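Local coordinates for extracellular solute-binding protein, family 1 (Bifidobacterium longum subsp. infantis, PDB 6FTH) that probably binds human milk oligosaccharides outside the cell and hands them to an ABC transporter for uptake, at residues 33-38 with 88-93; 140-145 with 335-340. One frame throughout, in Å; residues are numbered along the deposited sequence.

Interaction 1: 33-38 with 88-93; sequences LVVKRP and LHAFFP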
loop_
_atom_site.group_PDB
_atom_site.type_symbol
_atom_site.label_atom_id
_atom_site.label_comp_id
_atom_site.label_asym_id
_atom_site.label_seq_id
_atom_site.Cartn_x
_atom_site.Cartn_y
_atom_site.Cartn_z
ATOM N N LEU A 33 0.491 18.781 -14.860
ATOM C CA LEU A 33 0.905 17.421 -15.166
ATOM C C LEU A 33 0.123 16.465 -14.277
ATOM O O LEU A 33 0.071 16.653 -13.052
ATOM C CB LEU A 33 2.404 17.248 -14.911
ATOM C CG LEU A 33 2.913 15.801 -14.940
ATOM C CD1 LEU A 33 2.828 15.214 -16.328
ATOM C CD2 LEU A 33 4.362 15.748 -14.415
ATOM N N VAL A 34 -0.486 15.452 -14.885
ATOM C CA VAL A 34 -1.198 14.418 -14.139
ATOM C C VAL A 34 -0.639 13.067 -14.545
ATOM O O VAL A 34 -0.721 12.684 -15.717
ATOM C CB VAL A 34 -2.715 14.444 -14.381
ATOM C CG1 VAL A 34 -3.415 13.448 -13.442
ATOM C CG2 VAL A 34 -3.283 15.846 -14.254
ATOM N N VAL A 35 -0.082 12.353 -13.583
ATOM C CA VAL A 35 0.349 10.975 -13.763
ATOM C C VAL A 35 -0.890 10.117 -13.545
ATOM O O VAL A 35 -1.541 10.209 -12.495
ATOM C CB VAL A 35 1.471 10.611 -12.778
ATOM C CG1 VAL A 35 1.952 9.196 -12.996
ATOM C CG2 VAL A 35 2.633 11.613 -12.879
ATOM N N LYS A 36 -1.247 9.327 -14.555
ATOM C CA LYS A 36 -2.550 8.684 -14.643
ATOM C C LYS A 36 -2.536 7.219 -14.207
ATOM O O LYS A 36 -1.623 6.448 -14.534
ATOM C CB LYS A 36 -3.069 8.754 -16.082
ATOM C CG LYS A 36 -3.350 10.158 -16.607
ATOM C CD LYS A 36 -4.574 10.871 -15.979
ATOM C CE LYS A 36 -5.897 10.193 -16.298
ATOM N NZ LYS A 36 -6.033 9.978 -17.791
ATOM N N ARG A 37 -3.589 6.830 -13.499
ATOM C CA ARG A 37 -3.847 5.426 -13.248
ATOM C C ARG A 37 -4.143 4.718 -14.570
ATOM O O ARG A 37 -4.739 5.303 -15.480
ATOM C CB ARG A 37 -5.093 5.311 -12.385
ATOM C CG ARG A 37 -5.412 3.941 -11.855
ATOM C CD ARG A 37 -6.803 3.971 -11.293
ATOM N NE ARG A 37 -7.195 2.739 -10.636
ATOM C CZ ARG A 37 -7.672 1.663 -11.259
ATOM N NH1 ARG A 37 -7.784 1.629 -12.587
ATOM N NH2 ARG A 37 -8.034 0.601 -10.554
ATOM N N PRO A 38 -3.772 3.450 -14.696
ATOM C CA PRO A 38 -4.264 2.680 -15.838
ATOM C C PRO A 38 -5.787 2.662 -15.867
ATOM O O PRO A 38 -6.459 2.838 -14.843
ATOM C CB PRO A 38 -3.694 1.276 -15.597
ATOM C CG PRO A 38 -2.475 1.497 -14.779
ATOM C CD PRO A 38 -2.803 2.690 -13.888
ATOM N N LEU A 88 0.286 16.407 -10.305
ATOM C CA LEU A 88 -0.549 15.505 -9.522
ATOM C C LEU A 88 -0.025 14.074 -9.641
ATOM O O LEU A 88 0.169 13.571 -10.760
ATOM C CB LEU A 88 -1.994 15.542 -10.019
ATOM C CG LEU A 88 -2.666 16.916 -10.160
ATOM C CD1 LEU A 88 -4.131 16.701 -10.558
ATOM C CD2 LEU A 88 -2.546 17.817 -8.892
ATOM N N HIS A 89 0.176 13.397 -8.498
ATOM C CA HIS A 89 0.614 11.994 -8.483
ATOM C C HIS A 89 2.024 11.864 -9.067
ATOM O O HIS A 89 2.378 10.847 -9.680
ATOM C CB HIS A 89 -0.408 11.075 -9.183
ATOM C CG HIS A 89 -0.084 9.598 -9.146
ATOM N ND1 HIS A 89 0.619 8.998 -8.121
ATOM C CD2 HIS A 89 -0.385 8.604 -10.017
ATOM C CE1 HIS A 89 0.746 7.705 -8.367
ATOM N NE2 HIS A 89 0.150 7.440 -9.512
ATOM N N ALA A 90 2.829 12.904 -8.864
ATOM C CA ALA A 90 4.143 12.998 -9.482
ATOM C C ALA A 90 5.284 13.002 -8.480
ATOM O O ALA A 90 6.251 12.240 -8.658
ATOM C CB ALA A 90 4.193 14.260 -10.357
ATOM N N PHE A 91 5.211 13.840 -7.446
ATOM C CA PHE A 91 6.326 14.091 -6.538
ATOM C C PHE A 91 5.975 13.763 -5.093
ATOM O O PHE A 91 4.966 14.238 -4.553
ATOM C CB PHE A 91 6.788 15.543 -6.638
ATOM C CG PHE A 91 7.202 15.934 -8.026
ATOM C CD1 PHE A 91 8.316 15.365 -8.606
ATOM C CD2 PHE A 91 6.501 16.884 -8.735
ATOM C CE1 PHE A 91 8.682 15.703 -9.900
ATOM C CE2 PHE A 91 6.873 17.234 -10.019
ATOM C CZ PHE A 91 7.979 16.648 -10.592
ATOM N N PHE A 92 6.815 12.951 -4.477
ATOM C CA PHE A 92 6.702 12.651 -3.066
ATOM C C PHE A 92 7.484 13.670 -2.262
ATOM O O PHE A 92 8.364 14.364 -2.796
ATOM C CB PHE A 92 7.274 11.268 -2.788
ATOM C CG PHE A 92 6.405 10.158 -3.250
ATOM C CD1 PHE A 92 6.497 9.682 -4.546
ATOM C CD2 PHE A 92 5.463 9.596 -2.401
ATOM C CE1 PHE A 92 5.669 8.659 -4.979
ATOM C CE2 PHE A 92 4.633 8.567 -2.841
ATOM C CZ PHE A 92 4.737 8.110 -4.122
ATOM N N PRO A 93 7.208 13.774 -0.962
ATOM C CA PRO A 93 7.993 14.692 -0.135
ATOM C C PRO A 93 9.489 14.466 -0.263
ATOM O O PRO A 93 10.244 15.438 -0.337
ATOM C CB PRO A 93 7.478 14.398 1.278
ATOM C CG PRO A 93 6.027 13.990 1.057
ATOM C CD PRO A 93 6.060 13.201 -0.234
#
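Val34 and Leu88 form a parallel bridge between the end of strand 29-36 and strand 86-88, neighbours in the mixed sheet of one lobe of this periplasmic-binding-protein fold. Their side chains lie on the same face and cross obliquely, with Val34 CG2 3.9 Å from Leu88 CD1. Two backbone bonds set the register: Leu88 N donates to Leu33 O at 2.8 Å and Val35 N to Leu88 O at 3.1 Å, the latter almost straight at 175°.

Past Leu88 segment 88-93 leaves the strand, and His89 adopts positive phi (65°). Val35, whose CB points toward that turn, lies with CB 3.2 Å from His89 O; its CG2 packs on Ala90 CB at 4.0 Å, while CG1 faces the imidazole. The Val35 and His89 side chains cross at about a right angle. His89 CG stands anti to the backbone N (chi1 -177°), on the Val35 side, 3.7 Å from Val35 O. Both ring nitrogens are engaged outside this pair, ND1 by Asp339 and NE2 by Glu67. Trp70 of helix 67-80 packs on Leu33 and Val35. Next to NE2, His89 CD2 comes 3.2 Å from Val35 O, which lies in the ring plane at its edge.

Interaction 2: 140-145 with 335-340; sequences LPSSRG and EFEADR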
loop_
_atom_site.group_PDB
_atom_site.type_symbol
_atom_site.label_atom_id
_atom_site.label_comp_id
_atom_site.label_asym_id
_atom_site.label_seq_id
_atom_site.Cartn_x
_atom_site.Cartn_y
_atom_site.Cartn_z
ATOM N N LEU A 140 0.870 17.783 -1.272
ATOM C CA LEU A 140 -0.338 17.480 -0.523
ATOM C C LEU A 140 -0.638 15.992 -0.591
ATOM O O LEU A 140 -0.407 15.356 -1.626
ATOM C CB LEU A 140 -1.561 18.214 -1.086
ATOM C CG LEU A 140 -1.482 19.740 -1.164
ATOM C CD1 LEU A 140 -2.785 20.336 -1.671
ATOM C CD2 LEU A 140 -1.156 20.328 0.211
ATOM N N PRO A 141 -1.150 15.415 0.485
ATOM C CA PRO A 141 -1.607 14.028 0.437
ATOM C C PRO A 141 -3.037 13.934 -0.083
ATOM O O PRO A 141 -3.720 14.938 -0.283
ATOM C CB PRO A 141 -1.560 13.628 1.916
ATOM C CG PRO A 141 -1.937 14.892 2.626
ATOM C CD PRO A 141 -1.379 16.023 1.812
ATOM N N SER A 142 -3.487 12.694 -0.278
ATOM C CA SER A 142 -4.897 12.403 -0.525
ATOM C C SER A 142 -5.406 11.417 0.519
ATOM O O SER A 142 -4.619 10.727 1.177
ATOM C CB SER A 142 -5.090 11.755 -1.905
ATOM O OG SER A 142 -4.299 10.563 -2.008
ATOM N N SER A 143 -6.740 11.344 0.647
ATOM C CA SER A 143 -7.406 10.314 1.443
ATOM C C SER A 143 -8.598 9.772 0.679
ATOM O O SER A 143 -9.504 10.533 0.334
ATOM C CB SER A 143 -7.899 10.873 2.781
ATOM O OG SER A 143 -8.915 10.044 3.331
ATOM N N ARG A 144 -8.624 8.461 0.447
ATOM C CA ARG A 144 -9.795 7.814 -0.130
ATOM C C ARG A 144 -10.807 7.379 0.917
ATOM O O ARG A 144 -11.782 6.689 0.586
ATOM C CB ARG A 144 -9.424 6.650 -1.068
ATOM C CG ARG A 144 -8.475 5.613 -0.518
ATOM C CD ARG A 144 -8.354 4.416 -1.480
ATOM N NE ARG A 144 -7.204 3.596 -1.147
ATOM C CZ ARG A 144 -6.797 2.554 -1.857
ATOM N NH1 ARG A 144 -7.490 2.161 -2.916
ATOM N NH2 ARG A 144 -5.695 1.899 -1.504
ATOM N N GLY A 145 -10.605 7.768 2.172
ATOM C CA GLY A 145 -11.682 7.713 3.140
ATOM C C GLY A 145 -11.611 6.529 4.079
ATOM O O GLY A 145 -10.801 5.613 3.943
ATOM N N GLU A 335 -5.323 4.291 3.391
ATOM C CA GLU A 335 -6.162 5.465 3.179
ATOM C C GLU A 335 -5.439 6.608 2.456
ATOM O O GLU A 335 -6.029 7.230 1.558
ATOM C CB GLU A 335 -6.708 5.960 4.527
ATOM C CG GLU A 335 -7.702 7.114 4.381
ATOM C CD GLU A 335 -8.263 7.626 5.658
ATOM O OE1 GLU A 335 -8.106 6.981 6.719
ATOM O OE2 GLU A 335 -8.874 8.707 5.591
ATOM N N PHE A 336 -4.182 6.896 2.818
ATOM C CA PHE A 336 -3.465 8.092 2.389
ATOM C C PHE A 336 -2.380 7.789 1.363
ATOM O O PHE A 336 -1.728 6.746 1.393
ATOM C CB PHE A 336 -2.748 8.766 3.565
ATOM C CG PHE A 336 -3.646 9.164 4.702
ATOM C CD1 PHE A 336 -4.859 9.780 4.486
ATOM C CD2 PHE A 336 -3.266 8.924 6.002
ATOM C CE1 PHE A 336 -5.681 10.149 5.558
ATOM C CE2 PHE A 336 -4.089 9.285 7.063
ATOM C CZ PHE A 336 -5.299 9.876 6.834
ATOM N N GLU A 337 -2.154 8.766 0.481
ATOM C CA GLU A 337 -1.027 8.785 -0.438
ATOM C C GLU A 337 -0.378 10.157 -0.338
ATOM O O GLU A 337 -1.050 11.157 -0.082
ATOM C CB GLU A 337 -1.478 8.496 -1.887
ATOM C CG GLU A 337 -2.088 7.107 -2.082
ATOM C CD GLU A 337 -1.055 5.978 -1.959
ATOM O OE1 GLU A 337 0.155 6.211 -2.184
ATOM O OE2 GLU A 337 -1.472 4.850 -1.631
ATOM N N ALA A 338 0.941 10.205 -0.535
ATOM C CA ALA A 338 1.725 11.382 -0.169
ATOM C C ALA A 338 2.186 12.244 -1.339
ATOM O O ALA A 338 2.913 13.213 -1.109
ATOM C CB ALA A 338 2.957 10.940 0.609
ATOM N N ASP A 339 1.775 11.941 -2.569
ATOM C CA ASP A 339 2.357 12.543 -3.762
ATOM C C ASP A 339 1.318 13.243 -4.633
ATOM O O ASP A 339 1.398 13.199 -5.857
ATOM C CB ASP A 339 3.067 11.478 -4.595
ATOM C CG ASP A 339 2.115 10.469 -5.206
ATOM O OD1 ASP A 339 1.084 10.124 -4.588
ATOM O OD2 ASP A 339 2.388 9.994 -6.319
ATOM N N ARG A 340 0.348 13.925 -4.049
ATOM C CA ARG A 340 -0.862 14.228 -4.805
ATOM C C ARG A 340 -1.046 15.683 -5.243
ATOM O O ARG A 340 -1.991 15.974 -5.983
ATOM C CB ARG A 340 -2.073 13.654 -4.069
ATOM C CG ARG A 340 -1.964 12.140 -3.917
ATOM C CD ARG A 340 -2.078 11.458 -5.278
ATOM N NE ARG A 340 -1.694 10.050 -5.306
ATOM C CZ ARG A 340 -2.542 9.038 -5.169
ATOM N NH1 ARG A 340 -3.840 9.239 -4.909
ATOM N NH2 ARG A 340 -2.080 7.788 -5.265
HETATM O O HOH W 1 -5.589 8.411 -1.073
#
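Ser142 and Glu337 are a hydrogen-bonded antiparallel pair: Ser142 N gives to Glu337 O at 2.9 Å and Glu337 N to Ser142 O at 3.2 Å, the second donor tilted 33° from the carbonyl plane. One residue along, Ser143 faces Phe336 as a non-hydrogen-bonded pair, and Ser143 CB meets the edge of the phenyl ring in its plane, 3.6 Å from Phe336 CE1. The short ribbon is continued by Arg144 N, bonded to Glu335 O, and at its other end by Arg340 N, which reaches Leu140 O after the chain has turned a corner at Ala338.

The two serines lie on opposite faces and work differently. Ser143 OG, anti to the backbone N (chi1 160°), donates at 2.6 Å to Glu335 OE2, which accepts through its anti lone pair, the one away from the other oxygen; OG also takes a weak bond from Gly145 N. Glu335 stretches out fully beyond CG to get there, and Lys123 forms a salt bridge with the same OE2, so the buried carboxylate oxygen is held by a hydroxyl and a cation. On the other face, a water 2.7 Å from Ser142 OG donates to Glu335 O. Arg340 CG lies 3.4 Å from Ser142 OG.

The Arg340 chain bends at chi2 (-68°), and its guanidinium lies with Glu337 CB over the centre of one face. NE forms a salt bridge with Asp339 OD1, while NH1 goes to the carbonyls of Asp407 and Phe409. Farther out, Phe119 and Phe120 of helix 114-122 and Ala126 of helix 124-130 pack on Pro141, Leu129 of helix 124-130 packs against Phe336, and Leu140 hydrogen-bonds through its backbone to Phe341 in strand 339-343.

How the interactions relate
Interaction 1 and interaction 2 have centres about 11 Å apart and meet on one mixed sheet, where strand 86-88 lies between strand 29-36 and the antiparallel strand 339-343. The polar junction is a probable hydrogen bond of 2.7 Å between His89 ND1 and Asp339 OD2, which joins the turn after strand 86-88 to the corner of segment 335-340. Carbon-to-carbonyl packing accompanies it, with Leu88 CD2 3.5 Å from Arg340 O and Pro93 CD 3.3 Å from Ala338 O. Asp407 also reaches both contacts, its side-chain OD1 pairing with Arg37 and its backbone O with Arg340. Proteins of this family generally bind their ligand between the two lobes.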